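Side-chain contacts in brain-specific angiogenesis inhibitor 1-associated protein 2-like protein 2 (Mus musculus, PDB 3OK8), which binds phosphoinositides and, through its dimeric I-BAR domain, induces planar or gently curved membrane structures: residues Met7-Phe10 with Tyr11-Thr14; Tyr124-Glu127 with Tyr128-Ala132. All blocks are in the same frame, centred on the assembly; numbering follows the deposited sequence.

Both interactions are local contacts between residues three or four apart along single helices of the I-BAR domain, a three-helix bundle that pairs as an antiparallel dimer. Interaction 1 belongs to helix 5-66 and interaction 2 to helix 71-147; their centres are about 12 Å apart, and Tyr-11, Tyr-124 and Tyr-128 meet where the two helices face each other. Each has a buried side turned into the bundle and a polar outer side. The chemistry outside differs: residues 7-14 show a long Asp-8/Arg-12 salt bridge and a water between Gln-9 and, weakly, Ser-13, whereas residues 124-132 carry a close two-nitrogen grip of Arg-131 on Glu-127, with a looser Glu-125/Arg-129 pair.

Interaction 1. Residues Met7-Phe10 with Tyr11-Thr14; sequences MDQF and YRST
Tyr-11 follows the turn of residues 7-10 in this N-terminal piece of helix 5-66, in the three-helix bundle of the I-BAR domain, and its N-H bonds to Met-7 O at 2.9 Å. The Tyr-11 ring leads away from that preceding turn toward helix 71-147, where it meets the ring of Tyr-128. Of residues 7-10, the Asp-8 carboxylate comes closest to this ring, with the two planes 16° apart and OD2 lying obliquely to the ring.

Arg-12 instead folds back over the preceding turn. Its backbone N donates to Asp-8 O at 2.8 Å, and a bend at chi3 (22°) swings the guanidinium across the backbone, so that one face covers Gln-9 CA. Asp-8 OD1 lies at the guanidinium edge, but 3.7 Å from Arg-12 NH1 it makes a long salt bridge.

Ser-13 N bonds to Gln-9 O. The Gln-9 side chain is bent at chi2, which puts its OE1 2.9 Å from Arg-12 NH2 and its NE2 3.0 Å from Ser-13 OG, although both angles are too poor for hydrogen bonds. The amide and guanidinium planes stand 73° apart. A water donates to Gln-9 OE1 at 3.0 Å while keeping a weak contact with Ser-13 OG, making a loose bridge between the two side chains.

Thr-14 closes the series on the buried side, where Lys-175 of helix 153-217 touches it and makes a cation-pi contact with the Phe-10 ring. Thr-14 N bonds to Phe-10 O at 2.8 Å, and the side-chain OG1 of Thr-14 lies 2.9 Å from that same oxygen.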
# COMPACT_ATOMS: atom_id res chain seq x y z
N MET A 7 46.32 -0.97 27.68
CA MET A 7 46.38 -1.62 26.37
C MET A 7 45.46 -2.81 26.19
O MET A 7 44.94 -3.02 25.09
CB MET A 7 47.81 -2.00 26.01
CG MET A 7 48.60 -0.85 25.48
SD MET A 7 49.50 -1.32 24.01
CE MET A 7 51.00 -0.36 24.22
N ASP A 8 45.25 -3.60 27.24
CA ASP A 8 44.24 -4.64 27.16
C ASP A 8 42.86 -3.98 27.05
O ASP A 8 41.90 -4.59 26.60
CB ASP A 8 44.30 -5.60 28.35
CG ASP A 8 43.67 -6.95 28.04
OD1 ASP A 8 42.66 -7.32 28.68
OD2 ASP A 8 44.19 -7.65 27.13
N GLN A 9 42.79 -2.72 27.47
CA GLN A 9 41.57 -1.92 27.31
C GLN A 9 41.30 -1.65 25.83
O GLN A 9 40.24 -1.99 25.32
CB GLN A 9 41.69 -0.61 28.08
CG GLN A 9 40.86 0.53 27.51
CD GLN A 9 39.37 0.32 27.70
OE1 GLN A 9 38.95 -0.52 28.50
NE2 GLN A 9 38.57 1.08 26.95
N PHE A 10 42.26 -1.04 25.15
CA PHE A 10 42.14 -0.85 23.72
C PHE A 10 41.83 -2.18 23.05
O PHE A 10 40.92 -2.27 22.22
CB PHE A 10 43.41 -0.24 23.14
CG PHE A 10 43.45 1.25 23.22
CD1 PHE A 10 43.14 2.02 22.12
CD2 PHE A 10 43.76 1.88 24.41
CE1 PHE A 10 43.17 3.40 22.19
CE2 PHE A 10 43.78 3.26 24.50
CZ PHE A 10 43.49 4.02 23.39
N TYR A 11 42.57 -3.20 23.42
CA TYR A 11 42.38 -4.52 22.84
C TYR A 11 40.95 -4.99 23.01
O TYR A 11 40.35 -5.49 22.07
CB TYR A 11 43.30 -5.55 23.46
CG TYR A 11 43.02 -6.93 22.94
CD1 TYR A 11 43.55 -7.36 21.73
CD2 TYR A 11 42.18 -7.80 23.63
CE1 TYR A 11 43.29 -8.61 21.24
CE2 TYR A 11 41.91 -9.06 23.14
CZ TYR A 11 42.47 -9.46 21.94
OH TYR A 11 42.22 -10.71 21.44
N ARG A 12 40.43 -4.84 24.23
CA ARG A 12 39.06 -5.26 24.53
C ARG A 12 38.02 -4.41 23.82
O ARG A 12 37.02 -4.93 23.32
CB ARG A 12 38.82 -5.25 26.05
CG ARG A 12 39.30 -6.51 26.76
CD ARG A 12 39.67 -6.26 28.23
NE ARG A 12 39.03 -5.07 28.79
CZ ARG A 12 39.67 -4.10 29.45
NH1 ARG A 12 40.98 -4.19 29.67
NH2 ARG A 12 38.99 -3.06 29.91
N SER A 13 38.25 -3.10 23.78
CA SER A 13 37.33 -2.16 23.16
C SER A 13 37.23 -2.36 21.65
O SER A 13 36.16 -2.27 21.07
CB SER A 13 37.74 -0.72 23.46
OG SER A 13 37.15 -0.27 24.66
N THR A 14 38.37 -2.63 21.03
CA THR A 14 38.41 -2.90 19.60
C THR A 14 37.73 -4.23 19.28
O THR A 14 37.11 -4.39 18.22
CB THR A 14 39.86 -2.96 19.09
OG1 THR A 14 40.53 -1.74 19.43
CG2 THR A 14 39.89 -3.15 17.59
O HOH W 1 36.34 -1.70 27.70

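Interaction 2. Residues Tyr124-Glu127 with Tyr128-Ala132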
# COMPACT_ATOMS: atom_id res chain seq x y z
N TYR A 124 43.99 -8.02 12.99
CA TYR A 124 44.21 -7.20 14.17
C TYR A 124 44.64 -8.03 15.37
O TYR A 124 45.64 -7.72 16.01
CB TYR A 124 42.96 -6.42 14.54
CG TYR A 124 43.04 -5.84 15.94
CD1 TYR A 124 42.33 -6.41 16.98
CD2 TYR A 124 43.84 -4.75 16.21
CE1 TYR A 124 42.40 -5.89 18.26
CE2 TYR A 124 43.92 -4.22 17.48
CZ TYR A 124 43.21 -4.79 18.50
OH TYR A 124 43.30 -4.26 19.77
N GLU A 125 43.89 -9.08 15.69
CA GLU A 125 44.24 -9.89 16.85
C GLU A 125 45.68 -10.43 16.75
O GLU A 125 46.46 -10.30 17.69
CB GLU A 125 43.26 -11.03 17.04
CG GLU A 125 43.24 -11.54 18.46
CD GLU A 125 42.39 -12.77 18.63
OE1 GLU A 125 41.35 -12.89 17.93
OE2 GLU A 125 42.75 -13.62 19.47
N ILE A 126 46.00 -11.03 15.61
CA ILE A 126 47.30 -11.65 15.40
C ILE A 126 48.44 -10.65 15.49
O ILE A 126 49.51 -10.98 16.00
CB ILE A 126 47.36 -12.39 14.05
CG1 ILE A 126 48.57 -13.33 14.02
CG2 ILE A 126 47.42 -11.41 12.90
CD1 ILE A 126 48.69 -14.13 12.74
N GLU A 127 48.24 -9.42 15.01
CA GLU A 127 49.31 -8.43 15.09
C GLU A 127 49.48 -7.95 16.51
O GLU A 127 50.59 -7.66 16.94
CB GLU A 127 49.07 -7.23 14.17
CG GLU A 127 50.19 -6.21 14.27
CD GLU A 127 50.16 -5.11 13.21
OE1 GLU A 127 51.04 -4.23 13.26
OE2 GLU A 127 49.26 -5.12 12.33
N TYR A 128 48.37 -7.87 17.25
CA TYR A 128 48.42 -7.46 18.65
C TYR A 128 49.21 -8.48 19.47
O TYR A 128 50.07 -8.12 20.27
CB TYR A 128 47.00 -7.31 19.20
CG TYR A 128 46.94 -6.86 20.64
CD1 TYR A 128 47.06 -7.77 21.68
CD2 TYR A 128 46.73 -5.52 20.96
CE1 TYR A 128 47.00 -7.36 23.00
CE2 TYR A 128 46.66 -5.11 22.27
CZ TYR A 128 46.79 -6.04 23.28
OH TYR A 128 46.72 -5.63 24.59
N ARG A 129 48.91 -9.76 19.27
CA ARG A 129 49.61 -10.83 19.96
C ARG A 129 51.13 -10.78 19.74
O ARG A 129 51.90 -10.99 20.67
CB ARG A 129 49.03 -12.20 19.57
CG ARG A 129 48.10 -12.85 20.62
CD ARG A 129 46.65 -12.34 20.59
NE ARG A 129 46.32 -11.49 21.74
CZ ARG A 129 45.62 -11.88 22.80
NH1 ARG A 129 45.37 -11.03 23.79
NH2 ARG A 129 45.15 -13.12 22.87
N HIS A 130 51.56 -10.51 18.51
CA HIS A 130 52.99 -10.48 18.19
C HIS A 130 53.73 -9.33 18.86
O HIS A 130 54.74 -9.54 19.54
CB HIS A 130 53.19 -10.40 16.67
CG HIS A 130 52.90 -11.68 15.96
ND1 HIS A 130 52.15 -12.69 16.53
CD2 HIS A 130 53.23 -12.11 14.72
CE1 HIS A 130 52.04 -13.69 15.67
NE2 HIS A 130 52.68 -13.36 14.56
N ARG A 131 53.22 -8.12 18.65
CA ARG A 131 53.76 -6.92 19.27
C ARG A 131 53.82 -7.09 20.77
O ARG A 131 54.82 -6.75 21.42
CB ARG A 131 52.89 -5.71 18.93
CG ARG A 131 52.92 -5.32 17.47
CD ARG A 131 52.11 -4.06 17.19
NE ARG A 131 52.27 -3.64 15.80
CZ ARG A 131 53.20 -2.79 15.38
NH1 ARG A 131 54.06 -2.25 16.24
NH2 ARG A 131 53.28 -2.48 14.10
N ALA A 132 52.74 -7.64 21.32
CA ALA A 132 52.64 -7.90 22.75
C ALA A 132 53.77 -8.82 23.18
O ALA A 132 54.44 -8.57 24.17
CB ALA A 132 51.29 -8.50 23.08
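Glu-127 OE1 is gripped by two nitrogens of Arg-131, NE at 2.9 Å and NH2 at 3.0 Å, in an i to i+4 salt bridge along helix 71-147 of the I-BAR three-helix bundle. The guanidinium presents its side to the carboxylate, and the oxygen lies almost exactly in the guanidinium plane. NE reaches OE1 on its anti side, somewhat out of the carboxylate plane, whereas NH2 meets it nearly along the C-O axis; the carboxylate and guanidinium planes are 29° apart. Both side chains are stretched out and run alongside each other: Glu-127 is extended beyond CG and Arg-131 from CG to NE, bringing the charged ends level. Two bonds converging on one oxygen would restrict rotation of the guanidinium. Toward helix 153-217, Glu-127 touches Phe-170 and Arg-131 touches Gln-166.

On another side of the helix, Glu-125 and Arg-129 are paired more loosely. Arg-129 bends at chi2 and chi3, and its NH2 stays 4.2 Å from Glu-125 OE2. The oxygen stands off to one side of the guanidinium plane with no N-H directed to it, so any attraction is probably just electrostatic.

The buried face is formed by Tyr-124 and Tyr-128, whose side chains follow parallel courses into the bundle. Tyr-124 OH comes 3.8 Å from Tyr-128 CD2. Tyr-128 packs on Met-167 of helix 153-217, and its OH makes a weak hydrogen bond to Met-7 O of helix 5-66.

At the exposed surface the ring of His-130 runs beside Ile-126: one ring face covers Ile-126 O, and Ile-126 CG1 sits 3.9 Å from His-130 CE1.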